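Local coordinates for putative translational inhibitor protein (Yersinia pestis, PDB 5V4D), which is of unknown function but belongs to the Rid (YjgF-like) family, whose members include enamine/imine deaminases, and so may hydrolyse reactive enamines or imines, at residues 44-57 / 113-125. Sequence-based numbering, arbitrary orientation.
Sequences LVENDIEKQTRQVL and ALPKGALVEIEVI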
ATOM      1  N   LEU A  44     -19.611  13.831   2.125  1.00 16.32           N
ATOM      2  CA  LEU A  44     -18.263  14.314   2.373  1.00 15.99           C
ATOM      3  C   LEU A  44     -18.336  15.611   3.165  1.00 18.21           C
ATOM      4  O   LEU A  44     -19.181  16.478   2.896  1.00 19.50           O
ATOM      5  CB  LEU A  44     -17.535  14.550   1.035  1.00 18.73           C
ATOM      6  CG  LEU A  44     -16.049  14.776   1.104  1.00 21.50           C
ATOM      7  CD1 LEU A  44     -15.360  13.474   1.347  1.00 22.94           C
ATOM      8  CD2 LEU A  44     -15.579  15.446  -0.204  1.00 24.15           C
ATOM      9  N   VAL A  45     -17.453  15.747   4.146  1.00 17.58           N
ATOM     10  CA  VAL A  45     -17.443  16.986   4.893  1.00 18.36           C
ATOM     11  C   VAL A  45     -16.834  18.111   4.048  1.00 19.32           C
ATOM     12  O   VAL A  45     -16.406  17.907   2.898  1.00 19.51           O
ATOM     13  CB  VAL A  45     -16.744  16.800   6.257  1.00 18.86           C
ATOM     14  CG1 VAL A  45     -17.378  15.620   7.040  1.00 18.21           C
ATOM     15  CG2 VAL A  45     -15.264  16.559   6.122  1.00 22.21           C
ATOM     16  N   GLU A  46     -16.826  19.314   4.609  1.00 19.34           N
ATOM     17  CA  GLU A  46     -16.362  20.513   3.910  1.00 20.21           C
ATOM     18  C   GLU A  46     -14.960  20.333   3.325  1.00 21.35           C
ATOM     19  O   GLU A  46     -14.126  19.582   3.861  1.00 19.92           O
ATOM     20  CB  GLU A  46     -16.373  21.662   4.921  1.00 23.41           C
ATOM     21  CG  GLU A  46     -15.722  22.944   4.503  1.00 43.51           C
ATOM     22  CD  GLU A  46     -15.897  24.019   5.544  1.00 52.33           C
ATOM     23  OE1 GLU A  46     -14.859  24.567   5.983  1.00 43.90           O
ATOM     24  OE2 GLU A  46     -17.072  24.296   5.919  1.00 55.50           O
ATOM     25  N   ASN A  47     -14.681  21.090   2.245  1.00 21.17           N
ATOM     26  CA  ASN A  47     -13.378  21.089   1.574  1.00 20.94           C
ATOM     27  C   ASN A  47     -12.339  21.858   2.398  1.00 23.54           C
ATOM     28  O   ASN A  47     -11.920  22.981   2.059  1.00 26.59           O
ATOM     29  CB  ASN A  47     -13.575  21.668   0.159  1.00 25.19           C
ATOM     30  CG  ASN A  47     -12.340  21.570  -0.706  1.00 35.89           C
ATOM     31  OD1 ASN A  47     -11.868  22.583  -1.229  1.00 40.63           O
ATOM     32  ND2 ASN A  47     -11.839  20.356  -0.908  1.00 25.70           N
ATOM     33  N   ASP A  48     -11.932  21.247   3.505  1.00 16.96           N
ATOM     34  CA  ASP A  48     -11.027  21.825   4.498  1.00 16.11           C
ATOM     35  C   ASP A  48     -10.173  20.663   5.011  1.00 17.15           C
ATOM     36  O   ASP A  48     -10.726  19.688   5.538  1.00 18.05           O
ATOM     37  CB  ASP A  48     -11.868  22.461   5.611  1.00 19.94           C
ATOM     38  CG  ASP A  48     -11.079  22.959   6.817  1.00 25.58           C
ATOM     39  OD1 ASP A  48     -11.448  24.045   7.344  1.00 36.73           O
ATOM     40  OD2 ASP A  48     -10.193  22.299   7.345  1.00 23.47           O
ATOM     41  N   ILE A  49      -8.851  20.721   4.778  1.00 15.96           N
ATOM     42  CA  ILE A  49      -8.008  19.565   5.091  1.00 14.96           C
ATOM     43  C   ILE A  49      -8.076  19.198   6.576  1.00 15.10           C
ATOM     44  O   ILE A  49      -8.022  18.017   6.915  1.00 15.78           O
ATOM     45  CB  ILE A  49      -6.559  19.811   4.613  1.00 15.64           C
ATOM     46  CG1 ILE A  49      -5.707  18.559   4.819  1.00 17.63           C
ATOM     47  CG2 ILE A  49      -5.893  21.019   5.340  1.00 19.25           C
ATOM     48  CD1 ILE A  49      -6.074  17.402   3.840  1.00 18.96           C
ATOM     49  N   GLU A  50      -8.197  20.188   7.472  1.00 16.67           N
ATOM     50  CA  GLU A  50      -8.239  19.871   8.906  1.00 16.65           C
ATOM     51  C   GLU A  50      -9.526  19.143   9.268  1.00 18.35           C
ATOM     52  O   GLU A  50      -9.496  18.093   9.939  1.00 17.21           O
ATOM     53  CB  GLU A  50      -8.066  21.155   9.743  1.00 18.20           C
ATOM     54  CG  GLU A  50      -6.695  21.788   9.469  1.00 19.66           C
ATOM     55  CD  GLU A  50      -6.388  23.045  10.272  1.00 29.48           C
ATOM     56  OE1 GLU A  50      -5.438  23.776   9.875  1.00 32.06           O
ATOM     57  OE2 GLU A  50      -7.078  23.303  11.291  1.00 36.13           O
ATOM     58  N   LYS A  51     -10.673  19.673   8.835  1.00 15.67           N
ATOM     59  CA  LYS A  51     -11.947  18.997   9.120  1.00 15.31           C
ATOM     60  C   LYS A  51     -11.972  17.596   8.513  1.00 16.91           C
ATOM     61  O   LYS A  51     -12.471  16.640   9.140  1.00 16.12           O
ATOM     62  CB  LYS A  51     -13.105  19.840   8.593  1.00 16.41           C
ATOM     63  CG  LYS A  51     -13.334  21.089   9.434  1.00 20.50           C
ATOM     64  CD  LYS A  51     -14.389  21.966   8.804  1.00 22.30           C
ATOM     65  CE  LYS A  51     -14.572  23.275   9.597  1.00 24.42           C
ATOM     66  NZ  LYS A  51     -15.559  24.130   8.889  1.00 26.10           N
ATOM     67  N   GLN A  52     -11.393  17.444   7.314  1.00 16.16           N
ATOM     68  CA  GLN A  52     -11.432  16.138   6.657  1.00 16.25           C
ATOM     69  C   GLN A  52     -10.530  15.139   7.356  1.00 14.73           C
ATOM     70  O   GLN A  52     -10.907  13.965   7.511  1.00 15.67           O
ATOM     71  CB  GLN A  52     -11.062  16.258   5.166  1.00 15.11           C
ATOM     72  CG  GLN A  52     -12.134  16.994   4.369  1.00 15.09           C
ATOM     73  CD  GLN A  52     -12.030  16.775   2.875  1.00 16.71           C
ATOM     74  OE1 GLN A  52     -11.141  16.082   2.388  1.00 15.68           O
ATOM     75  NE2 GLN A  52     -12.980  17.350   2.144  1.00 19.67           N
ATOM     76  N   THR A  53      -9.346  15.576   7.816  1.00 15.48           N
ATOM     77  CA  THR A  53      -8.473  14.681   8.568  1.00 14.24           C
ATOM     78  C   THR A  53      -9.139  14.220   9.847  1.00 14.36           C
ATOM     79  O   THR A  53      -9.074  13.035  10.187  1.00 14.62           O
ATOM     80  CB  THR A  53      -7.149  15.383   8.888  1.00 16.26           C
ATOM     81  OG1 THR A  53      -6.482  15.755   7.671  1.00 16.32           O
ATOM     82  CG2 THR A  53      -6.256  14.428   9.623  1.00 16.84           C
ATOM     83  N   ARG A  54      -9.820  15.136  10.545  1.00 14.82           N
ATOM     84  CA  ARG A  54     -10.529  14.761  11.762  1.00 14.57           C
ATOM     85  C   ARG A  54     -11.589  13.712  11.471  1.00 16.08           C
ATOM     86  O   ARG A  54     -11.690  12.710  12.201  1.00 16.32           O
ATOM     87  CB  ARG A  54     -11.174  15.984  12.409  1.00 16.97           C
ATOM     88  CG  ARG A  54     -10.188  16.968  12.944  1.00 18.27           C
ATOM     89  CD  ARG A  54     -10.911  18.081  13.690  1.00 20.46           C
ATOM     90  NE  ARG A  54      -9.939  19.103  14.063  1.00 26.21           N
ATOM     91  CZ  ARG A  54      -9.040  18.985  15.047  1.00 33.14           C
ATOM     92  NH1 ARG A  54      -8.974  17.896  15.795  1.00 32.97           N
ATOM     93  NH2 ARG A  54      -8.179  19.964  15.276  1.00 37.39           N
ATOM     94  N   GLN A  55     -12.346  13.901  10.378  1.00 16.39           N
ATOM     95  CA  GLN A  55     -13.400  12.940  10.034  1.00 14.66           C
ATOM     96  C   GLN A  55     -12.799  11.566   9.730  1.00 15.09           C
ATOM     97  O   GLN A  55     -13.325  10.544  10.181  1.00 14.93           O
ATOM     98  CB  GLN A  55     -14.239  13.463   8.858  1.00 14.57           C
ATOM     99  CG  GLN A  55     -15.397  12.549   8.593  1.00 15.20           C
ATOM    100  CD  GLN A  55     -16.423  12.637   9.703  1.00 15.68           C
ATOM    101  OE1 GLN A  55     -16.894  13.733  10.008  1.00 17.00           O
ATOM    102  NE2 GLN A  55     -16.684  11.533  10.381  1.00 17.75           N
ATOM    103  N   VAL A  56     -11.679  11.533   8.983  1.00 14.72           N
ATOM    104  CA  VAL A  56     -11.077  10.263   8.608  1.00 13.40           C
ATOM    105  C   VAL A  56     -10.620   9.516   9.847  1.00 14.14           C
ATOM    106  O   VAL A  56     -10.825   8.303   9.970  1.00 14.52           O
ATOM    107  CB  VAL A  56      -9.914  10.515   7.644  1.00 14.84           C
ATOM    108  CG1 VAL A  56      -8.972   9.301   7.550  1.00 15.29           C
ATOM    109  CG2 VAL A  56     -10.467  10.936   6.278  1.00 15.01           C
ATOM    110  N   LEU A  57      -9.988  10.228  10.780  1.00 15.55           N
ATOM    111  CA  LEU A  57      -9.471   9.557  11.976  1.00 14.07           C
ATOM    112  C   LEU A  57     -10.612   9.058  12.848  1.00 14.94           C
ATOM    113  O   LEU A  57     -10.493   8.004  13.478  1.00 16.28           O
ATOM    114  CB  LEU A  57      -8.542  10.510  12.746  1.00 14.13           C
ATOM    115  CG  LEU A  57      -7.317  10.827  11.908  1.00 14.04           C
ATOM    116  CD1 LEU A  57      -6.580  11.969  12.610  1.00 17.57           C
ATOM    117  CD2 LEU A  57      -6.426   9.619  11.731  1.00 18.57           C
ATOM    118  N   ALA A 113      -6.243  12.117  -7.377  1.00 14.69           N
ATOM    119  CA  ALA A 113      -7.645  12.251  -7.013  1.00 14.10           C
ATOM    120  C   ALA A 113      -8.015  11.117  -6.067  1.00 16.61           C
ATOM    121  O   ALA A 113      -7.378  10.055  -6.047  1.00 15.66           O
ATOM    122  CB  ALA A 113      -8.579  12.215  -8.224  1.00 15.79           C
ATOM    123  N   LEU A 114      -9.089  11.337  -5.318  1.00 15.02           N
ATOM    124  CA  LEU A 114      -9.605  10.380  -4.350  1.00 13.97           C
ATOM    125  C   LEU A 114     -11.106  10.232  -4.544  1.00 16.46           C
ATOM    126  O   LEU A 114     -11.771  11.131  -5.084  1.00 17.29           O
ATOM    127  CB  LEU A 114      -9.322  10.822  -2.905  1.00 14.21           C
ATOM    128  CG  LEU A 114      -7.838  10.745  -2.527  1.00 16.09           C
ATOM    129  CD1 LEU A 114      -7.597  11.464  -1.188  1.00 16.83           C
ATOM    130  CD2 LEU A 114      -7.325   9.295  -2.461  1.00 17.37           C
ATOM    131  N   PRO A 115     -11.683   9.141  -4.047  1.00 16.28           N
ATOM    132  CA  PRO A 115     -13.140   8.988  -4.122  1.00 17.48           C
ATOM    133  C   PRO A 115     -13.853  10.199  -3.535  1.00 20.53           C
ATOM    134  O   PRO A 115     -13.432  10.752  -2.511  1.00 16.77           O
ATOM    135  CB  PRO A 115     -13.404   7.740  -3.274  1.00 17.92           C
ATOM    136  CG  PRO A 115     -12.149   6.923  -3.437  1.00 20.33           C
ATOM    137  CD  PRO A 115     -11.037   7.981  -3.407  1.00 19.08           C
ATOM    138  N   LYS A 116     -14.938  10.593  -4.194  1.00 18.78           N
ATOM    139  CA  LYS A 116     -15.823  11.697  -3.792  1.00 21.98           C
ATOM    140  C   LYS A 116     -15.132  13.044  -3.734  1.00 22.48           C
ATOM    141  O   LYS A 116     -15.705  14.025  -3.217  1.00 23.06           O
ATOM    142  CB  LYS A 116     -16.503  11.393  -2.437  1.00 23.67           C
ATOM    143  CG  LYS A 116     -17.290  10.102  -2.466  1.00 28.91           C
ATOM    144  CD  LYS A 116     -18.362  10.103  -1.414  1.00 38.41           C
ATOM    145  CE  LYS A 116     -19.530   9.218  -1.800  1.00 48.98           C
ATOM    146  NZ  LYS A 116     -20.582  10.014  -2.491  1.00 48.55           N
ATOM    147  N   GLY A 117     -13.949  13.173  -4.333  1.00 16.05           N
ATOM    148  CA  GLY A 117     -13.248  14.435  -4.326  1.00 15.87           C
ATOM    149  C   GLY A 117     -12.591  14.731  -3.012  1.00 15.03           C
ATOM    150  O   GLY A 117     -12.260  15.894  -2.757  1.00 19.26           O
ATOM    151  N   ALA A 118     -12.379  13.710  -2.192  1.00 13.66           N
ATOM    152  CA  ALA A 118     -11.722  13.893  -0.885  1.00 14.39           C
ATOM    153  C   ALA A 118     -10.308  14.465  -1.027  1.00 16.18           C
ATOM    154  O   ALA A 118      -9.610  14.252  -2.031  1.00 16.19           O
ATOM    155  CB  ALA A 118     -11.629  12.564  -0.146  1.00 14.45           C
ATOM    156  N   LEU A 119      -9.856  15.160   0.014  1.00 14.16           N
ATOM    157  CA  LEU A 119      -8.476  15.670   0.051  1.00 12.64           C
ATOM    158  C   LEU A 119      -7.484  14.679   0.644  1.00 14.27           C
ATOM    159  O   LEU A 119      -6.244  14.862   0.517  1.00 15.08           O
ATOM    160  CB  LEU A 119      -8.388  16.950   0.900  1.00 14.26           C
ATOM    161  CG  LEU A 119      -9.271  18.111   0.409  1.00 15.84           C
ATOM    162  CD1 LEU A 119      -9.231  19.254   1.450  1.00 15.96           C
ATOM    163  CD2 LEU A 119      -8.814  18.620  -0.965  1.00 18.14           C
ATOM    164  N   VAL A 120      -7.987  13.701   1.389  1.00 14.91           N
ATOM    165  CA  VAL A 120      -7.117  12.795   2.119  1.00 13.36           C
ATOM    166  C   VAL A 120      -7.868  11.485   2.286  1.00 13.86           C
ATOM    167  O   VAL A 120      -9.089  11.477   2.471  1.00 16.02           O
ATOM    168  CB  VAL A 120      -6.672  13.416   3.470  1.00 19.08           C
ATOM    169  CG1 VAL A 120      -7.874  13.832   4.380  1.00 17.86           C
ATOM    170  CG2 VAL A 120      -5.709  12.477   4.225  1.00 17.44           C
ATOM    171  N   GLU A 121      -7.114  10.374   2.268  1.00 14.58           N
ATOM    172  CA  GLU A 121      -7.609   9.027   2.545  1.00 13.06           C
ATOM    173  C   GLU A 121      -6.555   8.319   3.366  1.00 16.17           C
ATOM    174  O   GLU A 121      -5.374   8.390   3.014  1.00 17.74           O
ATOM    175  CB  GLU A 121      -7.888   8.252   1.241  1.00 14.59           C
ATOM    176  CG  GLU A 121      -8.490   6.869   1.503  1.00 16.93           C
ATOM    177  CD  GLU A 121      -8.753   6.087   0.229  1.00 30.80           C
ATOM    178  OE1 GLU A 121      -8.644   4.839   0.208  1.00 26.47           O
ATOM    179  OE2 GLU A 121      -8.966   6.740  -0.815  1.00 25.09           O
ATOM    180  N   ILE A 122      -6.938   7.690   4.479  1.00 12.87           N
ATOM    181  CA  ILE A 122      -5.926   7.028   5.309  1.00 14.45           C
ATOM    182  C   ILE A 122      -6.308   5.568   5.465  1.00 13.87           C
ATOM    183  O   ILE A 122      -7.434   5.247   5.875  1.00 15.41           O
ATOM    184  CB  ILE A 122      -5.771   7.705   6.678  1.00 12.22           C
ATOM    185  CG1 ILE A 122      -5.291   9.141   6.444  1.00 12.87           C
ATOM    186  CG2 ILE A 122      -4.722   6.964   7.541  1.00 16.51           C
ATOM    187  CD1 ILE A 122      -5.100   9.906   7.774  1.00 14.60           C
ATOM    188  N   GLU A 123      -5.344   4.689   5.170  1.00 15.05           N
ATOM    189  CA  GLU A 123      -5.483   3.244   5.275  1.00 14.43           C
ATOM    190  C   GLU A 123      -4.624   2.752   6.428  1.00 15.88           C
ATOM    191  O   GLU A 123      -3.488   3.212   6.589  1.00 16.72           O
ATOM    192  CB  GLU A 123      -5.016   2.639   3.950  1.00 18.72           C
ATOM    193  CG  GLU A 123      -4.926   1.179   3.868  1.00 28.49           C
ATOM    194  CD  GLU A 123      -4.305   0.827   2.501  1.00 28.15           C
ATOM    195  OE1 GLU A 123      -5.047   0.852   1.539  1.00 25.57           O
ATOM    196  OE2 GLU A 123      -3.073   0.642   2.395  1.00 37.96           O
ATOM    197  N   VAL A 124      -5.156   1.833   7.246  1.00 12.79           N
ATOM    198  CA  VAL A 124      -4.420   1.314   8.389  1.00 14.87           C
ATOM    199  C   VAL A 124      -4.489  -0.203   8.459  1.00 13.97           C
ATOM    200  O   VAL A 124      -5.420  -0.846   7.943  1.00 15.36           O
ATOM    201  CB  VAL A 124      -4.920   1.898   9.738  1.00 16.15           C
ATOM    202  CG1 VAL A 124      -5.158   3.395   9.635  1.00 14.37           C
ATOM    203  CG2 VAL A 124      -6.207   1.204  10.228  1.00 16.64           C
ATOM    204  N   ILE A 125      -3.458  -0.792   9.060  0.66 13.83           N
ATOM    205  CA  ILE A 125      -3.532  -2.165   9.540  0.66 16.79           C
ATOM    206  C   ILE A 125      -3.225  -2.147  11.023  0.66 16.74           C
ATOM    207  O   ILE A 125      -2.444  -1.324  11.513  0.66 15.61           O
ATOM    208  CB  ILE A 125      -2.605  -3.161   8.819  0.66 18.38           C
ATOM    209  CG1 ILE A 125      -1.148  -2.722   8.930  0.66 17.60           C
ATOM    210  CG2 ILE A 125      -3.075  -3.372   7.374  0.66 20.26           C
ATOM    211  CD1 ILE A 125      -0.170  -3.879   8.676  0.66 22.09           C
TER
HETATM  212  O   HOH W   1     -12.916  17.830  -0.771  1.00 17.41           O
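The amide of Gln-52 has the side chain of Leu-119 over one face, displaced toward OE1, and the methyl of Ala-118 lies on the side of the other face. At its edge, OE1 accepts from Leu-119 N in the carbonyl plane (2.9 Å, N-H...O 160°). This is the helix-on-sheet packing of the YjgF-like fold: helix 49-66 packs along strand 120-127; the axes of 49-57 and 120-125 approach to 8.7 Å and cross at -25°. The other end of the amide is gripped too: NE2 donates to Glu-46 O (3.0 Å) and to a water that also accepts from Asn-47 ND2 and donates to Gly-117 O, so both ends fix the amide's rotation. The side chain of Asn-47 crosses that of Leu-119 at about a right angle, ND2 lying 3.5 Å from Leu-119 CD2. Upstream, Leu-44 CD2 touches Lys-116 O. Asp-48 caps the helix, its OD2 accepting from Lys-51 N. Deeper in, Ile-49 CD1 meets Leu-119 CB (3.8 Å) and Val-120 CG1, while Ile-49 and Thr-53 also touch Val-90 of helix 87-98. Val-120 O is buried here without a hydrogen-bond partner in the model. Val-56 turns CG1 away from its own backbone N (chi1 162°), which sets that methyl against Ile-122, 3.7 Å from CB; Leu-57 CD2 closes on Ile-122 CD1 at 4.2 Å.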